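Local coordinates for fimbrial protein MyfA,Fimbrial protein MyfA,Fimbrial protein MyfA (Yersinia enterocolitica, PDB 5LND) that serves as the major structural subunit of Myf fimbriae, polymerising into protease-resistant surface fibres that are a probable virulence factor, at residues T22-L27 with A126-K131; R41-S46 with T102-E107. All coordinates share one frame; numbering follows the deposited sequence.

Contact 1 joins the two layers of the beta sandwich, packing residues 22-27 against residues 126-131 through side chains, whereas contact 2 pairs residues 41-46 with 102-107 within one sheet by backbone hydrogen bonds and a salt-bridge network. Both reach the same sheet, in which strands 97-108 and 118-130 are antiparallel neighbours; strands 22-30 and 37-52, which supply the other halves, follow each other in the chain. Their centres lie 16 Å apart and their nearest atoms about 4 Å apart, without touching. Contact 2 also falls within the chain that runs between the two segments of contact 1. Together they join the sheets and pair the strands of the Ig-like sandwich of this self-complemented fimbrial subunit.

Contact 1: residues T22-L27 with A126-K131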
ATOM      1  N   THR B  22      -2.186  -6.456  17.227  1.00 20.63           N
ATOM      2  CA  THR B  22      -0.744  -6.517  17.300  1.00 19.90           C
ATOM      3  C   THR B  22      -0.167  -5.123  17.470  1.00 21.32           C
ATOM      4  O   THR B  22      -0.321  -4.278  16.592  1.00 19.86           O
ATOM      5  CB  THR B  22      -0.188  -7.157  16.025  1.00 20.84           C
ATOM      6  OG1 THR B  22      -0.750  -8.465  15.874  1.00 24.27           O
ATOM      7  CG2 THR B  22       1.316  -7.256  16.084  1.00 23.78           C
ATOM      8  N   PRO B  23       0.492  -4.880  18.617  1.00 21.46           N
ATOM      9  CA  PRO B  23       1.153  -3.621  18.985  1.00 21.14           C
ATOM     10  C   PRO B  23       2.230  -3.208  17.990  1.00 20.92           C
ATOM     11  O   PRO B  23       3.023  -4.034  17.536  1.00 20.87           O
ATOM     12  CB  PRO B  23       1.780  -3.941  20.346  1.00 21.25           C
ATOM     13  CG  PRO B  23       0.902  -5.015  20.904  1.00 24.35           C
ATOM     14  CD  PRO B  23       0.534  -5.856  19.720  1.00 20.53           C
ATOM     15  N   ALA B  24       2.247  -1.924  17.654  1.00 20.87           N
ATOM     16  CA  ALA B  24       3.207  -1.396  16.694  1.00 19.10           C
ATOM     17  C   ALA B  24       3.962  -0.186  17.235  1.00 19.43           C
ATOM     18  O   ALA B  24       5.162  -0.042  17.006  1.00 19.44           O
ATOM     19  CB  ALA B  24       2.513  -1.048  15.392  1.00 17.19           C
ATOM     20  N   PHE B  25       3.242   0.692  17.926  1.00 19.85           N
ATOM     21  CA  PHE B  25       3.834   1.902  18.486  1.00 19.66           C
ATOM     22  C   PHE B  25       3.359   2.137  19.910  1.00 20.03           C
ATOM     23  O   PHE B  25       2.247   1.755  20.274  1.00 18.17           O
ATOM     24  CB  PHE B  25       3.469   3.137  17.653  1.00 18.83           C
ATOM     25  CG  PHE B  25       4.043   3.148  16.263  1.00 19.39           C
ATOM     26  CD1 PHE B  25       5.412   3.240  16.054  1.00 20.82           C
ATOM     27  CD2 PHE B  25       3.205   3.104  15.162  1.00 19.31           C
ATOM     28  CE1 PHE B  25       5.930   3.255  14.768  1.00 19.70           C
ATOM     29  CE2 PHE B  25       3.720   3.135  13.883  1.00 17.29           C
ATOM     30  CZ  PHE B  25       5.083   3.208  13.690  1.00 17.46           C
ATOM     31  N   HIS B  26       4.207   2.783  20.703  1.00 18.84           N
ATOM     32  CA  HIS B  26       3.822   3.196  22.041  1.00 22.67           C
ATOM     33  C   HIS B  26       4.072   4.683  22.223  1.00 21.84           C
ATOM     34  O   HIS B  26       5.140   5.187  21.863  1.00 18.55           O
ATOM     35  CB  HIS B  26       4.583   2.405  23.096  1.00 23.39           C
ATOM     36  CG  HIS B  26       4.188   2.738  24.502  1.00 24.08           C
ATOM     37  ND1 HIS B  26       2.968   2.383  25.039  1.00 24.28           N
ATOM     38  CD2 HIS B  26       4.855   3.387  25.487  1.00 27.06           C
ATOM     39  CE1 HIS B  26       2.902   2.798  26.292  1.00 26.39           C
ATOM     40  NE2 HIS B  26       4.035   3.410  26.588  1.00 29.36           N
ATOM     41  N   LEU B  27       3.086   5.372  22.790  1.00 20.65           N
ATOM     42  CA  LEU B  27       3.136   6.818  22.938  1.00 18.84           C
ATOM     43  C   LEU B  27       2.966   7.213  24.391  1.00 21.52           C
ATOM     44  O   LEU B  27       2.138   6.641  25.094  1.00 23.86           O
ATOM     45  CB  LEU B  27       2.021   7.459  22.110  1.00 19.60           C
ATOM     46  CG  LEU B  27       1.714   8.928  22.413  1.00 17.09           C
ATOM     47  CD1 LEU B  27       2.826   9.820  21.956  1.00 16.20           C
ATOM     48  CD2 LEU B  27       0.417   9.324  21.766  1.00 15.63           C
ATOM     49  N   ALA B 126       8.090   7.659  14.110  1.00 19.68           N
ATOM     50  CA  ALA B 126       8.680   6.360  14.432  1.00 21.22           C
ATOM     51  C   ALA B 126       8.447   5.366  13.296  1.00 21.08           C
ATOM     52  O   ALA B 126       7.511   5.514  12.510  1.00 20.19           O
ATOM     53  CB  ALA B 126       8.125   5.814  15.741  1.00 20.34           C
ATOM     54  N   THR B 127       9.302   4.353  13.207  1.00 20.95           N
ATOM     55  CA  THR B 127       9.140   3.330  12.183  1.00 21.58           C
ATOM     56  C   THR B 127       9.112   1.954  12.823  1.00 20.01           C
ATOM     57  O   THR B 127       9.869   1.686  13.745  1.00 21.36           O
ATOM     58  CB  THR B 127      10.253   3.392  11.110  1.00 20.83           C
ATOM     59  OG1 THR B 127      11.505   3.053  11.706  1.00 27.29           O
ATOM     60  CG2 THR B 127      10.351   4.774  10.496  1.00 18.06           C
ATOM     61  N   LYS B 128       8.214   1.099  12.348  1.00 20.21           N
ATOM     62  CA  LYS B 128       8.101  -0.260  12.854  1.00 21.81           C
ATOM     63  C   LYS B 128       8.402  -1.219  11.709  1.00 23.03           C
ATOM     64  O   LYS B 128       7.986  -0.999  10.571  1.00 24.77           O
ATOM     65  CB  LYS B 128       6.695  -0.496  13.407  1.00 22.54           C
ATOM     66  CG  LYS B 128       6.398  -1.908  13.858  1.00 23.35           C
ATOM     67  CD  LYS B 128       7.175  -2.254  15.104  1.00 22.58           C
ATOM     68  CE  LYS B 128       6.805  -3.633  15.580  1.00 20.78           C
ATOM     69  NZ  LYS B 128       7.694  -4.041  16.677  1.00 23.29           N
ATOM     70  N   THR B 129       9.153  -2.271  12.000  1.00 22.97           N
ATOM     71  CA  THR B 129       9.546  -3.213  10.965  1.00 25.59           C
ATOM     72  C   THR B 129       8.514  -4.318  10.857  1.00 23.76           C
ATOM     73  O   THR B 129       8.043  -4.828  11.866  1.00 24.81           O
ATOM     74  CB  THR B 129      10.917  -3.824  11.280  1.00 26.71           C
ATOM     75  OG1 THR B 129      11.887  -2.778  11.381  1.00 29.22           O
ATOM     76  CG2 THR B 129      11.343  -4.808  10.202  1.00 26.62           C
ATOM     77  N   VAL B 130       8.143  -4.667   9.633  1.00 24.18           N
ATOM     78  CA  VAL B 130       7.416  -5.904   9.401  1.00 23.46           C
ATOM     79  C   VAL B 130       8.349  -6.821   8.628  1.00 24.19           C
ATOM     80  O   VAL B 130       8.783  -6.493   7.526  1.00 25.27           O
ATOM     81  CB  VAL B 130       6.108  -5.688   8.626  1.00 22.97           C
ATOM     82  CG1 VAL B 130       5.549  -7.016   8.177  1.00 25.35           C
ATOM     83  CG2 VAL B 130       5.095  -4.970   9.492  1.00 23.43           C
ATOM     84  N   LYS B 131       8.679  -7.959   9.224  1.00 27.25           N
ATOM     85  CA  LYS B 131       9.612  -8.895   8.614  1.00 28.81           C
ATOM     86  C   LYS B 131       8.940  -9.760   7.559  1.00 27.74           C
ATOM     87  O   LYS B 131       7.743 -10.031   7.636  1.00 28.42           O
ATOM     88  CB  LYS B 131      10.228  -9.789   9.681  1.00 28.18           C
ATOM     89  CG  LYS B 131      10.952  -9.042  10.789  1.00 33.50           C
ATOM     90  CD  LYS B 131      12.211  -8.334  10.309  1.00 36.36           C
ATOM     91  CE  LYS B 131      13.069  -7.879  11.489  1.00 43.14           C
ATOM     92  NZ  LYS B 131      13.387  -9.012  12.409  1.00 42.59           N
TER
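Phe-25 brings its ring up from one sheet to the backbone of the other. With CG anti to the carbonyl carbon (chi1 -66°), the ring reaches across by CE1 and CZ. Its CE1 lies 3.5 Å from Ala-126 CB, a methyl small enough to let the ring approach closely, while the backbone N of Thr-127 sits at the ring edge, 3.9 Å from Phe-25 CE1. The neighbouring ring of Phe-6 stacks on Phe-25, and Met-51 of strand 37-52 also touches it, so this buried ring packs between the layers.

Lys-128 is buried and behaves largely as a hydrocarbon here. Its CG is anti to the backbone N and the chain bends at chi2 (69°), which draws the methylenes along residues 23-24: CD is 3.5 Å from Ala-24 O, and CG is 4.3 Å from Ala-24 CB. The ammonium NZ hydrogen-bonds to the backbone oxygens of Asn-11 and Thr-9, which satisfy it.

No hydrogen bond joins the two segments, whose axes run nearly antiparallel at 163° and approach to 7.3 Å. Within its own sheet, strand 22-30 carries a classic beta bulge, with Ala-24 and Phe-25 both opposite Phe-86. Strand 118-130 faces it from the second layer, the cross-sheet core packing of an Ig-like beta sandwich as found in fimbrial subunits completed by donor-strand complementation.

Contact 2: residues R41-S46 with T102-E107; sequences RPTGAS and TGRVEE
Glu-106 OE1 is gripped three times: by a salt-bridging hydrogen bond from Arg-41 NE (2.9 Å), by water 1, and by Asn-39 ND2. The bond from Arg-41 lies in its guanidinium plane but meets the carboxylate from above, the two planes being 59° apart. Water 1 also accepts from Arg-41 NH2. The other oxygen, Glu-106 OE2, forms a second salt bridge with Arg-104 NE (3.0 Å), so one carboxylate serves two arginines and should ease the repulsion of their guanidinium groups. These lie nearly parallel, Arg-41 extended from CG to NE and Arg-104 bent at chi3 (73°).

Arg-41 and Arg-104 form an antiparallel hydrogen-bonded pair, with Arg-104 N 2.8 Å from Arg-41 O. Beyond it Gly-103, lacking a side chain, lets Arg-41 O come close to its CA. Thr-102 OG1, set between its backbone N and carbonyl carbon, donates to Thr-43 O (2.6 Å), which also accepts from Ser-46 N. Ser-46 OG in turn receives Thr-102 N at 3.2 Å, tying the turn back to the strand.

Strand 97-108 lies between strands 37-52 and 118-130, Gly-103 pairing through backbone hydrogen bonding with Ile-124 of the latter, while His-72 and Trp-73 of strand 72-75 touch Pro-42.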
ATOM      1  N   ARG B  41      -2.442  14.045  15.990  1.00 15.76           N
ATOM      2  CA  ARG B  41      -2.858  14.306  14.618  1.00 17.95           C
ATOM      3  C   ARG B  41      -1.882  13.746  13.591  1.00 18.29           C
ATOM      4  O   ARG B  41      -0.733  14.182  13.524  1.00 19.83           O
ATOM      5  CB  ARG B  41      -2.974  15.810  14.390  1.00 19.54           C
ATOM      6  CG  ARG B  41      -3.830  16.553  15.396  1.00 17.34           C
ATOM      7  CD  ARG B  41      -4.143  17.924  14.870  1.00 18.89           C
ATOM      8  NE  ARG B  41      -5.123  18.633  15.680  1.00 19.74           N
ATOM      9  CZ  ARG B  41      -6.384  18.809  15.312  1.00 19.16           C
ATOM     10  NH1 ARG B  41      -6.784  18.319  14.156  1.00 21.52           N
ATOM     11  NH2 ARG B  41      -7.239  19.466  16.084  1.00 18.99           N
ATOM     12  N   PRO B  42      -2.343  12.800  12.760  1.00 18.37           N
ATOM     13  CA  PRO B  42      -1.492  12.228  11.704  1.00 17.75           C
ATOM     14  C   PRO B  42      -1.006  13.283  10.721  1.00 18.17           C
ATOM     15  O   PRO B  42      -1.739  14.220  10.417  1.00 20.84           O
ATOM     16  CB  PRO B  42      -2.432  11.259  10.980  1.00 15.78           C
ATOM     17  CG  PRO B  42      -3.485  10.918  11.982  1.00 19.16           C
ATOM     18  CD  PRO B  42      -3.674  12.169  12.807  1.00 18.49           C
ATOM     19  N   THR B  43       0.218  13.140  10.230  1.00 17.74           N
ATOM     20  CA  THR B  43       0.750  14.115   9.289  1.00 17.83           C
ATOM     21  C   THR B  43       1.411  13.438   8.096  1.00 20.78           C
ATOM     22  O   THR B  43       1.847  12.289   8.188  1.00 19.27           O
ATOM     23  CB  THR B  43       1.755  15.102   9.959  1.00 20.12           C
ATOM     24  OG1 THR B  43       2.983  14.428  10.256  1.00 21.37           O
ATOM     25  CG2 THR B  43       1.174  15.741  11.245  1.00 18.65           C
ATOM     26  N   GLY B  44       1.483  14.153   6.978  1.00 20.38           N
ATOM     27  CA  GLY B  44       2.173  13.648   5.809  1.00 19.30           C
ATOM     28  C   GLY B  44       1.574  12.398   5.200  1.00 19.14           C
ATOM     29  O   GLY B  44       0.380  12.339   4.930  1.00 21.75           O
ATOM     30  N   ALA B  45       2.430  11.404   4.979  1.00 19.21           N
ATOM     31  CA  ALA B  45       2.027  10.115   4.453  1.00 20.10           C
ATOM     32  C   ALA B  45       0.956   9.487   5.338  1.00 20.86           C
ATOM     33  O   ALA B  45       0.012   8.872   4.853  1.00 19.51           O
ATOM     34  CB  ALA B  45       3.232   9.210   4.358  1.00 18.01           C
ATOM     35  N   SER B  46       1.108   9.666   6.643  1.00 20.52           N
ATOM     36  CA  SER B  46       0.275   8.986   7.614  1.00 17.17           C
ATOM     37  C   SER B  46      -1.128   9.557   7.807  1.00 19.74           C
ATOM     38  O   SER B  46      -1.856   9.123   8.701  1.00 20.21           O
ATOM     39  CB  SER B  46       1.008   8.940   8.944  1.00 17.38           C
ATOM     40  OG  SER B  46       2.161   8.142   8.839  1.00 18.42           O
ATOM     41  N   THR B 102       4.099   9.381  11.086  1.00 18.85           N
ATOM     42  CA  THR B 102       4.426  10.736  11.465  1.00 17.75           C
ATOM     43  C   THR B 102       3.156  11.388  11.975  1.00 16.70           C
ATOM     44  O   THR B 102       2.054  11.113  11.486  1.00 15.95           O
ATOM     45  CB  THR B 102       4.994  11.534  10.278  1.00 20.41           C
ATOM     46  OG1 THR B 102       4.091  11.481   9.164  1.00 19.03           O
ATOM     47  CG2 THR B 102       6.326  10.964   9.860  1.00 19.77           C
ATOM     48  N   GLY B 103       3.309  12.238  12.979  1.00 18.01           N
ATOM     49  CA  GLY B 103       2.173  12.940  13.533  1.00 19.60           C
ATOM     50  C   GLY B 103       2.588  14.077  14.436  1.00 18.46           C
ATOM     51  O   GLY B 103       3.770  14.244  14.733  1.00 16.82           O
ATOM     52  N   ARG B 104       1.605  14.862  14.867  1.00 20.73           N
ATOM     53  CA  ARG B 104       1.847  15.987  15.760  1.00 18.24           C
ATOM     54  C   ARG B 104       1.016  15.837  17.017  1.00 17.23           C
ATOM     55  O   ARG B 104      -0.199  15.653  16.953  1.00 18.84           O
ATOM     56  CB  ARG B 104       1.490  17.301  15.077  1.00 20.44           C
ATOM     57  CG  ARG B 104       1.569  18.503  15.992  1.00 19.15           C
ATOM     58  CD  ARG B 104       1.386  19.795  15.229  1.00 21.83           C
ATOM     59  NE  ARG B 104       0.002  19.998  14.819  1.00 23.15           N
ATOM     60  CZ  ARG B 104      -0.477  19.724  13.606  1.00 26.95           C
ATOM     61  NH1 ARG B 104       0.316  19.231  12.661  1.00 25.06           N
ATOM     62  NH2 ARG B 104      -1.754  19.943  13.334  1.00 24.99           N
ATOM     63  N   VAL B 105       1.679  15.905  18.160  1.00 15.76           N
ATOM     64  CA  VAL B 105       0.991  15.836  19.437  1.00 19.63           C
ATOM     65  C   VAL B 105       0.622  17.241  19.887  1.00 17.50           C
ATOM     66  O   VAL B 105       1.411  18.160  19.731  1.00 17.95           O
ATOM     67  CB  VAL B 105       1.859  15.158  20.494  1.00 19.91           C
ATOM     68  CG1 VAL B 105       1.138  15.111  21.819  1.00 17.93           C
ATOM     69  CG2 VAL B 105       2.187  13.756  20.048  1.00 18.30           C
ATOM     70  N   GLU B 106      -0.583  17.403  20.425  1.00 17.48           N
ATOM     71  CA  GLU B 106      -1.028  18.694  20.934  1.00 17.54           C
ATOM     72  C   GLU B 106      -1.656  18.583  22.327  1.00 18.14           C
ATOM     73  O   GLU B 106      -2.541  17.766  22.548  1.00 18.22           O
ATOM     74  CB  GLU B 106      -2.039  19.312  19.973  1.00 17.85           C
ATOM     75  CG  GLU B 106      -1.556  19.490  18.553  1.00 16.44           C
ATOM     76  CD  GLU B 106      -2.648  20.020  17.655  1.00 21.37           C
ATOM     77  OE1 GLU B 106      -3.829  19.825  18.006  1.00 22.95           O
ATOM     78  OE2 GLU B 106      -2.335  20.635  16.612  1.00 20.04           O
ATOM     79  N   GLU B 107      -1.196  19.415  23.257  1.00 17.85           N
ATOM     80  CA  GLU B 107      -1.799  19.511  24.581  1.00 19.24           C
ATOM     81  C   GLU B 107      -2.741  20.701  24.602  1.00 19.28           C
ATOM     82  O   GLU B 107      -2.350  21.797  24.204  1.00 18.39           O
ATOM     83  CB  GLU B 107      -0.717  19.725  25.636  1.00 20.08           C
ATOM     84  CG  GLU B 107      -1.245  19.879  27.057  1.00 20.65           C
ATOM     85  CD  GLU B 107      -0.172  20.299  28.052  1.00 21.90           C
ATOM     86  OE1 GLU B 107       0.886  20.804  27.634  1.00 19.49           O
ATOM     87  OE2 GLU B 107      -0.391  20.129  29.263  1.00 21.56           O
TER
HETATM   88  O   HOH W   1      -6.014  21.619  17.598  1.00 20.66           O
HETATM   89  O   HOH W   2       4.897  15.168  11.766  1.00 20.06           O
HETATM   90  O   HOH W   3       4.099   9.345   7.538  1.00 23.02           O